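Local coordinates for protein glutathione S-transferase domain (Burkholderia graminis, PDB 4MF5) that binds glutathione and, as a member of the glutathione S-transferase superfamily, probably transfers it to electrophilic substrates, at residues 42-53 with 92-100. Numbering follows the deposited sequence. Where two conformers were deposited one is given.
Sequences RLQLYSLPTPNG and KIPAIIDPN. With GSH (glutathione), chain D.
Ile93 pushes its CD1 methyl into the turn that follows strand 43-47, 3.2 Å from Thr50 OG1 and 3.6 Å from Leu48 O. A first torsion of 67° sets CG1 between the backbone N and the carbonyl carbon, and the second, 87°, turns CD1 toward the turn. Ile93 N donates to GSH O2 at 2.9 Å, while Asn52 ND2 reaches GSH OE1 in a weak bond and its OD1 is hydrogen-bonded to Trp211. The peptide before Pro94 is cis, the cis-proline characteristic of the thioredoxin-like glutathione site; the ring packs against Asn52 O and, through CB, Ser47 OG. Antiparallel pairing follows. Ala95 and Tyr46 exchange two backbone hydrogen bonds, Tyr46 N to Ala95 O being 2.9 Å, and Ala95 O also meets the edge of the Tyr46 ring. Ile96 CG2 touches both Leu45 CD1 and Leu43 CD2, each at 3.9 Å. Ile97 forms the second hydrogen-bonded pair, with Gln44, and its CD1 lies 3.6 Å from Tyr46 OH. Pro99 CD ends the run against Arg42 O. In the mixed sheet, parallel strand 67-71 lies beside 43-47 and antiparallel strand 107-110 beside 95-98; helices 51-63 and 112-123 pack on the Leu43, Leu45 and Ile96 face, while the His70 ring meets that of Tyr46 on the other.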
loop_
_atom_site.group_PDB
_atom_site.type_symbol
_atom_site.label_atom_id
_atom_site.label_comp_id
_atom_site.label_asym_id
_atom_site.label_seq_id
_atom_site.Cartn_x
_atom_site.Cartn_y
_atom_site.Cartn_z
ATOM N N ARG A 42 -6.687 12.960 -23.723
ATOM C CA ARG A 42 -6.018 11.747 -23.251
ATOM C C ARG A 42 -5.696 11.860 -21.771
ATOM O O ARG A 42 -5.376 12.944 -21.276
ATOM C CB ARG A 42 -4.689 11.523 -24.002
ATOM C CG ARG A 42 -4.871 11.441 -25.506
ATOM C CD ARG A 42 -3.597 11.231 -26.333
ATOM N NE ARG A 42 -3.905 11.501 -27.751
ATOM C CZ ARG A 42 -3.032 11.551 -28.762
ATOM N NH1 ARG A 42 -1.752 11.360 -28.562
ATOM N NH2 ARG A 42 -3.451 11.806 -29.997
ATOM N N LEU A 43 -5.732 10.732 -21.079
ATOM C CA LEU A 43 -5.200 10.647 -19.743
ATOM C C LEU A 43 -3.798 11.257 -19.716
ATOM O O LEU A 43 -2.935 10.949 -20.568
ATOM C CB LEU A 43 -5.179 9.188 -19.314
ATOM C CG LEU A 43 -4.690 8.918 -17.885
ATOM C CD1 LEU A 43 -5.410 7.714 -17.281
ATOM C CD2 LEU A 43 -3.179 8.723 -17.837
ATOM N N GLN A 44 -3.557 12.117 -18.723
ATOM C CA GLN A 44 -2.281 12.792 -18.547
ATOM C C GLN A 44 -1.498 12.038 -17.478
ATOM O O GLN A 44 -1.997 11.813 -16.377
ATOM C CB GLN A 44 -2.538 14.219 -18.078
ATOM C CG GLN A 44 -3.414 15.035 -19.039
ATOM C CD GLN A 44 -2.689 15.361 -20.318
ATOM O OE1 GLN A 44 -1.623 15.987 -20.296
ATOM N NE2 GLN A 44 -3.247 14.949 -21.450
ATOM N N LEU A 45 -0.264 11.673 -17.804
ATOM C CA LEU A 45 0.627 10.954 -16.892
ATOM C C LEU A 45 1.812 11.844 -16.562
ATOM O O LEU A 45 2.516 12.282 -17.465
ATOM C CB LEU A 45 1.125 9.664 -17.547
ATOM C CG LEU A 45 2.193 8.906 -16.770
ATOM C CD1 LEU A 45 1.657 8.378 -15.446
ATOM C CD2 LEU A 45 2.767 7.776 -17.610
ATOM N N TYR A 46 2.046 12.072 -15.267
ATOM C CA TYR A 46 3.161 12.894 -14.784
ATOM C C TYR A 46 4.072 11.938 -14.036
ATOM O O TYR A 46 3.737 11.462 -12.953
ATOM C CB TYR A 46 2.638 14.031 -13.918
ATOM C CG TYR A 46 1.498 14.806 -14.564
ATOM C CD1 TYR A 46 1.724 15.885 -15.412
ATOM C CD2 TYR A 46 0.182 14.440 -14.308
ATOM C CE1 TYR A 46 0.664 16.569 -15.985
ATOM C CE2 TYR A 46 -0.875 15.118 -14.884
ATOM C CZ TYR A 46 -0.634 16.180 -15.720
ATOM O OH TYR A 46 -1.717 16.833 -16.258
ATOM N N SER A 47 5.190 11.570 -14.658
ATOM C CA SER A 47 5.961 10.444 -14.165
ATOM C C SER A 47 7.428 10.524 -14.541
ATOM O O SER A 47 7.887 11.452 -15.205
ATOM C CB SER A 47 5.305 9.163 -14.691
ATOM O OG SER A 47 5.792 8.017 -14.010
ATOM N N LEU A 48 8.144 9.497 -14.101
ATOM C CA LEU A 48 9.556 9.274 -14.387
ATOM C C LEU A 48 9.687 7.761 -14.441
ATOM O O LEU A 48 8.987 7.084 -13.708
ATOM C CB LEU A 48 10.428 9.833 -13.263
ATOM C CG LEU A 48 11.941 9.889 -13.455
ATOM C CD1 LEU A 48 12.322 10.872 -14.551
ATOM C CD2 LEU A 48 12.600 10.266 -12.136
ATOM N N PRO A 49 10.612 7.204 -15.245
ATOM C CA PRO A 49 10.657 5.730 -15.364
ATOM C C PRO A 49 11.343 4.970 -14.225
ATOM O O PRO A 49 12.095 4.016 -14.443
ATOM C CB PRO A 49 11.379 5.479 -16.697
ATOM C CG PRO A 49 11.521 6.770 -17.331
ATOM C CD PRO A 49 11.370 7.854 -16.316
ATOM N N THR A 50 11.003 5.328 -13.011
ATOM C CA THR A 50 11.400 4.593 -11.829
ATOM C C THR A 50 10.395 3.471 -11.603
ATOM O O THR A 50 9.367 3.444 -12.242
ATOM C CB THR A 50 11.373 5.542 -10.634
ATOM O OG1 THR A 50 10.023 5.970 -10.474
ATOM C CG2 THR A 50 12.293 6.742 -10.856
ATOM N N PRO A 51 10.640 2.567 -10.642
ATOM C CA PRO A 51 9.686 1.444 -10.525
ATOM C C PRO A 51 8.245 1.847 -10.293
ATOM O O PRO A 51 7.332 1.242 -10.880
ATOM C CB PRO A 51 10.258 0.629 -9.369
ATOM C CG PRO A 51 11.697 0.937 -9.421
ATOM C CD PRO A 51 11.857 2.352 -9.851
ATOM N N ASN A 52 7.988 2.815 -9.431
ATOM C CA ASN A 52 6.606 3.201 -9.190
ATOM C C ASN A 52 5.991 3.855 -10.419
ATOM O O ASN A 52 4.803 3.659 -10.681
ATOM C CB ASN A 52 6.476 4.116 -7.989
ATOM C CG ASN A 52 6.813 3.412 -6.690
ATOM O OD1 ASN A 52 6.642 2.195 -6.578
ATOM N ND2 ASN A 52 7.228 4.170 -5.681
ATOM N N GLY A 53 6.763 4.640 -11.166
ATOM C CA GLY A 53 6.262 5.258 -12.366
ATOM C C GLY A 53 5.937 4.264 -13.458
ATOM O O GLY A 53 4.889 4.352 -14.115
ATOM N N LYS A 92 5.468 12.921 -5.010
ATOM C CA LYS A 92 6.007 11.701 -5.556
ATOM C C LYS A 92 5.347 11.352 -6.886
ATOM O O LYS A 92 4.165 11.575 -7.109
ATOM C CB LYS A 92 5.799 10.555 -4.575
ATOM C CG LYS A 92 6.488 10.698 -3.274
ATOM C CD LYS A 92 7.984 10.796 -3.343
ATOM C CE LYS A 92 8.560 11.001 -1.931
ATOM N NZ LYS A 92 8.484 9.777 -1.081
ATOM N N ILE A 93 6.127 10.801 -7.783
ATOM C CA ILE A 93 5.566 10.247 -8.998
ATOM C C ILE A 93 5.167 8.785 -8.764
ATOM O O ILE A 93 5.668 8.121 -7.876
ATOM C CB ILE A 93 6.520 10.403 -10.192
ATOM C CG1 ILE A 93 7.779 9.550 -10.016
ATOM C CG2 ILE A 93 6.835 11.868 -10.469
ATOM C CD1 ILE A 93 7.603 8.133 -10.523
ATOM N N PRO A 94 4.241 8.280 -9.566
ATOM C CA PRO A 94 3.479 8.939 -10.618
ATOM C C PRO A 94 2.206 9.587 -10.099
ATOM O O PRO A 94 1.723 9.291 -8.996
ATOM C CB PRO A 94 3.133 7.767 -11.540
ATOM C CG PRO A 94 2.903 6.650 -10.559
ATOM C CD PRO A 94 3.911 6.843 -9.485
ATOM N N ALA A 95 1.641 10.431 -10.953
ATOM C CA ALA A 95 0.286 10.940 -10.748
ATOM C C ALA A 95 -0.360 11.066 -12.115
ATOM O O ALA A 95 0.330 11.169 -13.138
ATOM C CB ALA A 95 0.327 12.279 -10.023
ATOM N N ILE A 96 -1.695 11.042 -12.134
ATOM C CA ILE A 96 -2.465 11.169 -13.365
ATOM C C ILE A 96 -3.584 12.181 -13.222
ATOM O O ILE A 96 -4.060 12.460 -12.122
ATOM C CB ILE A 96 -3.071 9.806 -13.814
ATOM C CG1 ILE A 96 -4.095 9.277 -12.810
ATOM C CG2 ILE A 96 -1.976 8.797 -14.103
ATOM C CD1 ILE A 96 -5.014 8.220 -13.350
ATOM N N ILE A 97 -4.039 12.670 -14.366
ATOM C CA ILE A 97 -5.385 13.247 -14.479
ATOM C C ILE A 97 -6.053 12.573 -15.662
ATOM O O ILE A 97 -5.565 12.700 -16.797
ATOM C CB ILE A 97 -5.392 14.774 -14.691
ATOM C CG1 ILE A 97 -4.747 15.494 -13.494
ATOM C CG2 ILE A 97 -6.833 15.248 -14.893
ATOM C CD1 ILE A 97 -4.371 16.930 -13.781
ATOM N N ASP A 98 -7.130 11.835 -15.400
ATOM C CA ASP A 98 -7.918 11.259 -16.489
ATOM C C ASP A 98 -8.993 12.279 -16.836
ATOM O O ASP A 98 -9.888 12.486 -16.025
ATOM C CB ASP A 98 -8.535 9.931 -16.091
ATOM C CG ASP A 98 -9.237 9.240 -17.252
ATOM O OD1 ASP A 98 -9.318 9.863 -18.348
ATOM O OD2 ASP A 98 -9.699 8.095 -17.061
ATOM N N PRO A 99 -8.958 12.910 -18.038
ATOM C CA PRO A 99 -9.997 13.890 -18.366
ATOM C C PRO A 99 -11.381 13.264 -18.440
ATOM O O PRO A 99 -12.382 13.957 -18.224
ATOM C CB PRO A 99 -9.549 14.430 -19.722
ATOM C CG PRO A 99 -8.746 13.339 -20.322
ATOM C CD PRO A 99 -8.027 12.709 -19.166
ATOM N N ASN A 100 -11.449 11.974 -18.746
ATOM C CA ASN A 100 -12.763 11.356 -18.778
ATOM C C ASN A 100 -12.885 10.276 -17.741
ATOM O O ASN A 100 -12.770 9.077 -17.935
ATOM C CB ASN A 100 -13.129 10.927 -20.161
ATOM C CG ASN A 100 -13.207 12.101 -21.094
ATOM O OD1 ASN A 100 -12.410 12.200 -22.006
ATOM N ND2 ASN A 100 -14.131 13.016 -20.851
HETATM C CG1 GSH D . 6.378 6.912 -5.421
HETATM C CD1 GSH D . 7.595 7.194 -6.234
HETATM O OE1 GSH D . 8.039 6.435 -7.111
HETATM N N2 GSH D . 8.160 8.338 -5.962
HETATM C CA2 GSH D . 9.577 8.551 -5.780
HETATM C C2 GSH D . 9.712 10.010 -6.007
HETATM O O2 GSH D . 8.850 10.620 -6.737
HETATM C CB2 GSH D . 10.618 7.914 -6.662
HETATM S SG2 GSH D . 9.967 6.878 -7.957
HETATM N N3 GSH D . 10.717 10.601 -5.395
HETATM C CA3 GSH D . 10.808 12.040 -5.369
HETATM C C3 GSH D . 11.321 12.492 -4.022
HETATM O O31 GSH D . 11.644 11.612 -3.197
HETATM O O32 GSH D . 11.415 13.710 -3.760
#